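Local coordinates for protein smoothened (Xenopus laevis, PDB 5KZY) that probably acts as a G protein-coupled receptor in Hedgehog signalling, activated directly by cholesterol, with an extracellular cysteine-rich domain that here binds cyclopamine, at residues K6-E11 and G77-P82; P82-C87 and L107-D112. All coordinates share one frame; numbering follows the deposited sequence.

Contact 1: residues K6-E11 and G77-P82; sequences KTTTCE and GKVELP
Lys6-Thr7 and Lys78-Val79 pair as antiparallel edge and middle strands of the small three-stranded sheet in the cysteine-rich Fz domain; strand 74-75 lies on the other side of 78-80. The backbone ladder is loose. Val79 N donates to Lys6 O over 3.1 Å, while the return bond from Lys6 N to Val79 O is weak. Beyond the non-hydrogen-bonded pair Thr7-Lys78, Thr8 N bonds to Gly77 O, at a modelled length too short to be trusted.

Among side chains, that of Lys78 lies beside that of Thr7, pointing the same way, and its NZ bonds to Thr7 OG1, again doubtfully short. The bend at chi2 (-65°) turns the lysine chain to that hydroxyl.

Lys6 and Val79 share a face of the sheet: Lys6 CB touches Val79 CG2 there and meets Leu81 CD1 at 3.7 Å. Separately, Thr8 crosses Val79 at about a right angle, CG2 to CG1 3.6 Å; its OG1 is held by Ser29.

At the turn, Gly77 has phi 87°, where a CB would jam against the carbonyl O of the preceding residue, which calls for glycine. Beside it Cys10, disulfide-bonded to Cys74, brings SG to 3.4 Å from Gly77 N.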
loop_
_atom_site.group_PDB
_atom_site.type_symbol
_atom_site.label_atom_id
_atom_site.label_comp_id
_atom_site.label_asym_id
_atom_site.label_seq_id
_atom_site.Cartn_x
_atom_site.Cartn_y
_atom_site.Cartn_z
ATOM N N LYS A 6 6.227 12.564 0.024
ATOM C CA LYS A 6 6.575 12.695 -1.386
ATOM C C LYS A 6 5.631 13.673 -2.079
ATOM O O LYS A 6 4.411 13.531 -1.989
ATOM C CB LYS A 6 6.523 11.328 -2.072
ATOM C CG LYS A 6 6.937 11.320 -3.538
ATOM C CD LYS A 6 6.793 9.922 -4.126
ATOM C CE LYS A 6 7.130 9.888 -5.610
ATOM N NZ LYS A 6 8.592 9.777 -5.873
ATOM N N THR A 7 6.197 14.668 -2.756
ATOM C CA THR A 7 5.408 15.620 -3.531
ATOM C C THR A 7 4.557 14.883 -4.558
ATOM O O THR A 7 5.048 14.009 -5.268
ATOM C CB THR A 7 6.304 16.654 -4.246
ATOM O OG1 THR A 7 6.776 17.614 -3.293
ATOM C CG2 THR A 7 5.530 17.380 -5.339
ATOM N N THR A 8 3.275 15.230 -4.618
ATOM C CA THR A 8 2.346 14.534 -5.495
ATOM C C THR A 8 1.088 15.355 -5.751
ATOM O O THR A 8 0.983 16.506 -5.326
ATOM C CB THR A 8 1.939 13.176 -4.898
ATOM O OG1 THR A 8 1.163 12.441 -5.853
ATOM C CG2 THR A 8 1.124 13.380 -3.630
ATOM N N THR A 9 0.137 14.751 -6.456
ATOM C CA THR A 9 -1.163 15.366 -6.684
ATOM C C THR A 9 -2.225 14.688 -5.830
ATOM O O THR A 9 -2.427 13.479 -5.923
ATOM C CB THR A 9 -1.577 15.285 -8.165
ATOM O OG1 THR A 9 -0.587 15.931 -8.976
ATOM C CG2 THR A 9 -2.923 15.963 -8.378
ATOM N N CYS A 10 -2.897 15.469 -4.990
ATOM C CA CYS A 10 -3.968 14.944 -4.151
ATOM C C CYS A 10 -5.278 14.856 -4.918
ATOM O O CYS A 10 -5.705 15.823 -5.549
ATOM C CB CYS A 10 -4.163 15.817 -2.908
ATOM S SG CYS A 10 -2.787 15.811 -1.744
ATOM N N GLU A 11 -5.914 13.692 -4.861
ATOM C CA GLU A 11 -7.258 13.536 -5.394
ATOM C C GLU A 11 -8.164 12.921 -4.334
ATOM O O GLU A 11 -7.706 12.137 -3.501
ATOM C CB GLU A 11 -7.252 12.681 -6.666
ATOM C CG GLU A 11 -6.320 11.488 -6.635
ATOM C CD GLU A 11 -6.329 10.718 -7.945
ATOM O OE1 GLU A 11 -7.427 10.343 -8.408
ATOM O OE2 GLU A 11 -5.240 10.493 -8.516
ATOM N N GLY A 77 -0.429 18.253 -1.264
ATOM C CA GLY A 77 0.520 17.908 -2.306
ATOM C C GLY A 77 1.530 16.848 -1.910
ATOM O O GLY A 77 2.395 16.485 -2.705
ATOM N N LYS A 78 1.428 16.349 -0.681
ATOM C CA LYS A 78 2.346 15.319 -0.203
ATOM C C LYS A 78 1.589 14.064 0.218
ATOM O O LYS A 78 0.409 14.129 0.561
ATOM C CB LYS A 78 3.178 15.835 0.974
ATOM C CG LYS A 78 3.647 17.274 0.847
ATOM C CD LYS A 78 4.617 17.464 -0.306
ATOM C CE LYS A 78 5.111 18.905 -0.362
ATOM N NZ LYS A 78 5.993 19.159 -1.535
ATOM N N VAL A 79 2.271 12.923 0.190
ATOM C CA VAL A 79 1.690 11.676 0.676
ATOM C C VAL A 79 2.507 11.085 1.814
ATOM O O VAL A 79 3.726 11.231 1.858
ATOM C CB VAL A 79 1.579 10.616 -0.436
ATOM C CG1 VAL A 79 0.318 10.827 -1.240
ATOM C CG2 VAL A 79 2.815 10.635 -1.324
ATOM N N GLU A 80 1.825 10.413 2.734
ATOM C CA GLU A 80 2.508 9.699 3.799
ATOM C C GLU A 80 3.163 8.447 3.227
ATOM O O GLU A 80 2.515 7.653 2.545
ATOM C CB GLU A 80 1.536 9.342 4.927
ATOM C CG GLU A 80 0.290 8.591 4.476
ATOM C CD GLU A 80 -0.598 8.183 5.634
ATOM O OE1 GLU A 80 -0.716 8.968 6.599
ATOM O OE2 GLU A 80 -1.175 7.075 5.580
ATOM N N LEU A 81 4.457 8.290 3.483
ATOM C CA LEU A 81 5.175 7.104 3.034
ATOM C C LEU A 81 5.040 5.993 4.065
ATOM O O LEU A 81 5.024 6.257 5.266
ATOM C CB LEU A 81 6.651 7.420 2.783
ATOM C CG LEU A 81 7.066 7.753 1.347
ATOM C CD1 LEU A 81 6.339 8.985 0.831
ATOM C CD2 LEU A 81 8.571 7.944 1.264
ATOM N N PRO A 82 4.928 4.743 3.597
ATOM C CA PRO A 82 4.846 3.605 4.517
ATOM C C PRO A 82 6.180 3.387 5.221
ATOM O O PRO A 82 7.228 3.625 4.623
ATOM C CB PRO A 82 4.502 2.424 3.599
ATOM C CG PRO A 82 4.065 3.040 2.298
ATOM C CD PRO A 82 4.821 4.320 2.192
#

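Contact 2: residues P82-C87 and L107-D112; sequences PSQGLC and LKCTTD
The flat carboxamide of Gln84 turns its outer end, between OE1 and NE2, to the carbonyl of Cys109, so that neither face is covered by that oxygen. Thr111 CG2 lies obliquely to one side of the amide plane, 4.2 Å from NE2, and Cys109 CB is displaced to the other, 3.5 Å from OE1. Gln84 OE1 and Cys109 O, 3.4 Å apart, are both acceptors and form no bond; the amide is instead held by Gln88 NE2, which donates to OE1, and by Phe114 O, which accepts from NE2. These two bonds fix which way round the group lies. The bend at chi2 (72°) swings the amide from the helix toward the 107-112 loop.

The covalent link is the disulfide Cys87-Cys109, one of those of the cysteine-rich Fz domain, with SG to SG 2.0 Å and a left-handed chi3 of -101°. It ties short helix 84-88 to the loop that follows helix 95-100. Cys87 SG stands anti to its own backbone N, beside the carbonyl carbon, and Cys109 SG also comes within 3.3 Å of Cys87 O. Cys109 is the centre of an inverse gamma turn, closed by Thr110 N to Lys108 O at 2.8 Å.

Ser83 caps the N-terminus of the helix carrying Cys87, its OG accepting from Leu86 N at 3.3 Å. Leu86 packs on Pro64 and Ala68 of helix 56-70, and Leu107 on Val69 of the same helix, while Pro82 leads back along the chain to strand 78-80.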
loop_
_atom_site.group_PDB
_atom_site.type_symbol
_atom_site.label_atom_id
_atom_site.label_comp_id
_atom_site.label_asym_id
_atom_site.label_seq_id
_atom_site.Cartn_x
_atom_site.Cartn_y
_atom_site.Cartn_z
ATOM N N PRO A 82 4.928 4.743 3.597
ATOM C CA PRO A 82 4.846 3.605 4.517
ATOM C C PRO A 82 6.180 3.387 5.221
ATOM O O PRO A 82 7.228 3.625 4.623
ATOM C CB PRO A 82 4.502 2.424 3.599
ATOM C CG PRO A 82 4.065 3.040 2.298
ATOM C CD PRO A 82 4.821 4.320 2.192
ATOM N N SER A 83 6.141 2.946 6.474
ATOM C CA SER A 83 7.360 2.780 7.256
ATOM C C SER A 83 8.047 1.451 6.965
ATOM O O SER A 83 7.450 0.543 6.387
ATOM C CB SER A 83 7.052 2.885 8.750
ATOM O OG SER A 83 6.185 1.842 9.160
ATOM N N GLN A 84 9.308 1.349 7.370
ATOM C CA GLN A 84 10.051 0.100 7.256
ATOM C C GLN A 84 9.439 -0.959 8.164
ATOM O O GLN A 84 9.362 -2.133 7.801
ATOM C CB GLN A 84 11.522 0.318 7.608
ATOM C CG GLN A 84 12.380 -0.935 7.547
ATOM C CD GLN A 84 12.634 -1.406 6.129
ATOM O OE1 GLN A 84 12.787 -2.602 5.879
ATOM N NE2 GLN A 84 12.689 -0.466 5.192
ATOM N N GLY A 85 8.998 -0.529 9.344
ATOM C CA GLY A 85 8.386 -1.419 10.315
ATOM C C GLY A 85 7.184 -2.162 9.761
ATOM O O GLY A 85 7.051 -3.368 9.951
ATOM N N LEU A 86 6.311 -1.436 9.070
ATOM C CA LEU A 86 5.130 -2.024 8.448
ATOM C C LEU A 86 5.513 -2.996 7.339
ATOM O O LEU A 86 4.950 -4.087 7.218
ATOM C CB LEU A 86 4.224 -0.926 7.886
ATOM C CG LEU A 86 3.145 -1.388 6.904
ATOM C CD1 LEU A 86 2.180 -2.352 7.579
ATOM C CD2 LEU A 86 2.400 -0.198 6.322
ATOM N N CYS A 87 6.469 -2.583 6.520
ATOM C CA CYS A 87 6.924 -3.389 5.398
ATOM C C CYS A 87 7.539 -4.707 5.849
ATOM O O CYS A 87 7.334 -5.741 5.221
ATOM C CB CYS A 87 7.931 -2.587 4.561
ATOM S SG CYS A 87 8.594 -3.472 3.138
ATOM N N LEU A 107 7.035 -2.793 -3.476
ATOM C CA LEU A 107 6.560 -3.487 -2.284
ATOM C C LEU A 107 7.689 -4.291 -1.647
ATOM O O LEU A 107 7.457 -5.129 -0.775
ATOM C CB LEU A 107 5.375 -4.391 -2.623
ATOM C CG LEU A 107 4.089 -3.652 -3.001
ATOM C CD1 LEU A 107 3.057 -4.614 -3.555
ATOM C CD2 LEU A 107 3.528 -2.907 -1.801
ATOM N N LYS A 108 8.913 -4.030 -2.096
ATOM C CA LYS A 108 10.100 -4.602 -1.473
ATOM C C LYS A 108 10.645 -3.617 -0.446
ATOM O O LYS A 108 10.565 -2.404 -0.635
ATOM C CB LYS A 108 11.159 -4.944 -2.523
ATOM C CG LYS A 108 10.773 -6.105 -3.432
ATOM C CD LYS A 108 11.882 -6.430 -4.421
ATOM C CE LYS A 108 11.521 -7.624 -5.293
ATOM N NZ LYS A 108 12.575 -7.913 -6.306
ATOM N N CYS A 109 11.202 -4.140 0.640
ATOM C CA CYS A 109 11.524 -3.321 1.803
ATOM C C CYS A 109 12.847 -2.565 1.694
ATOM O O CYS A 109 13.705 -2.677 2.570
ATOM C CB CYS A 109 11.538 -4.192 3.058
ATOM S SG CYS A 109 9.948 -4.961 3.431
ATOM N N THR A 110 13.005 -1.791 0.626
ATOM C CA THR A 110 14.136 -0.878 0.518
ATOM C C THR A 110 13.740 0.465 1.124
ATOM O O THR A 110 12.567 0.839 1.099
ATOM C CB THR A 110 14.587 -0.687 -0.939
ATOM O OG1 THR A 110 13.515 -0.120 -1.703
ATOM C CG2 THR A 110 14.991 -2.022 -1.550
ATOM N N THR A 111 14.715 1.191 1.663
ATOM C CA THR A 111 14.426 2.414 2.409
ATOM C C THR A 111 13.958 3.571 1.526
ATOM O O THR A 111 13.528 4.606 2.035
ATOM C CB THR A 111 15.654 2.883 3.215
ATOM O OG1 THR A 111 16.754 3.115 2.327
ATOM C CG2 THR A 111 16.046 1.834 4.246
ATOM N N ASP A 112 14.038 3.400 0.210
ATOM C CA ASP A 112 13.549 4.425 -0.707
ATOM C C ASP A 112 12.023 4.408 -0.767
ATOM O O ASP A 112 11.383 5.458 -0.841
ATOM C CB ASP A 112 14.144 4.238 -2.106
ATOM C CG ASP A 112 14.041 2.809 -2.603
ATOM O OD1 ASP A 112 13.218 2.042 -2.062
ATOM O OD2 ASP A 112 14.786 2.451 -3.541
#

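How the contacts relate
Contacts 1 and 2 follow in series along the chain: strand 78-80 runs through Pro82 into helix 84-88. Their centres are about 16 Å apart, and beyond the shared Pro82, which packs on Ala68 and Val69 of helix 56-70, they do not touch. Each holds disulfide cysteines, Cys10 in contact 1 and Cys87 with Cys109 in contact 2. Cyclopamine is nearer contact 2: the side chain of Leu107 is about 6 Å from it, although its pocket is formed by other residues, among them Trp49 and Arg101. Asp112, which binds zinc in another structure of this protein, has its side chain about 7 Å from that of Leu81 in contact 1.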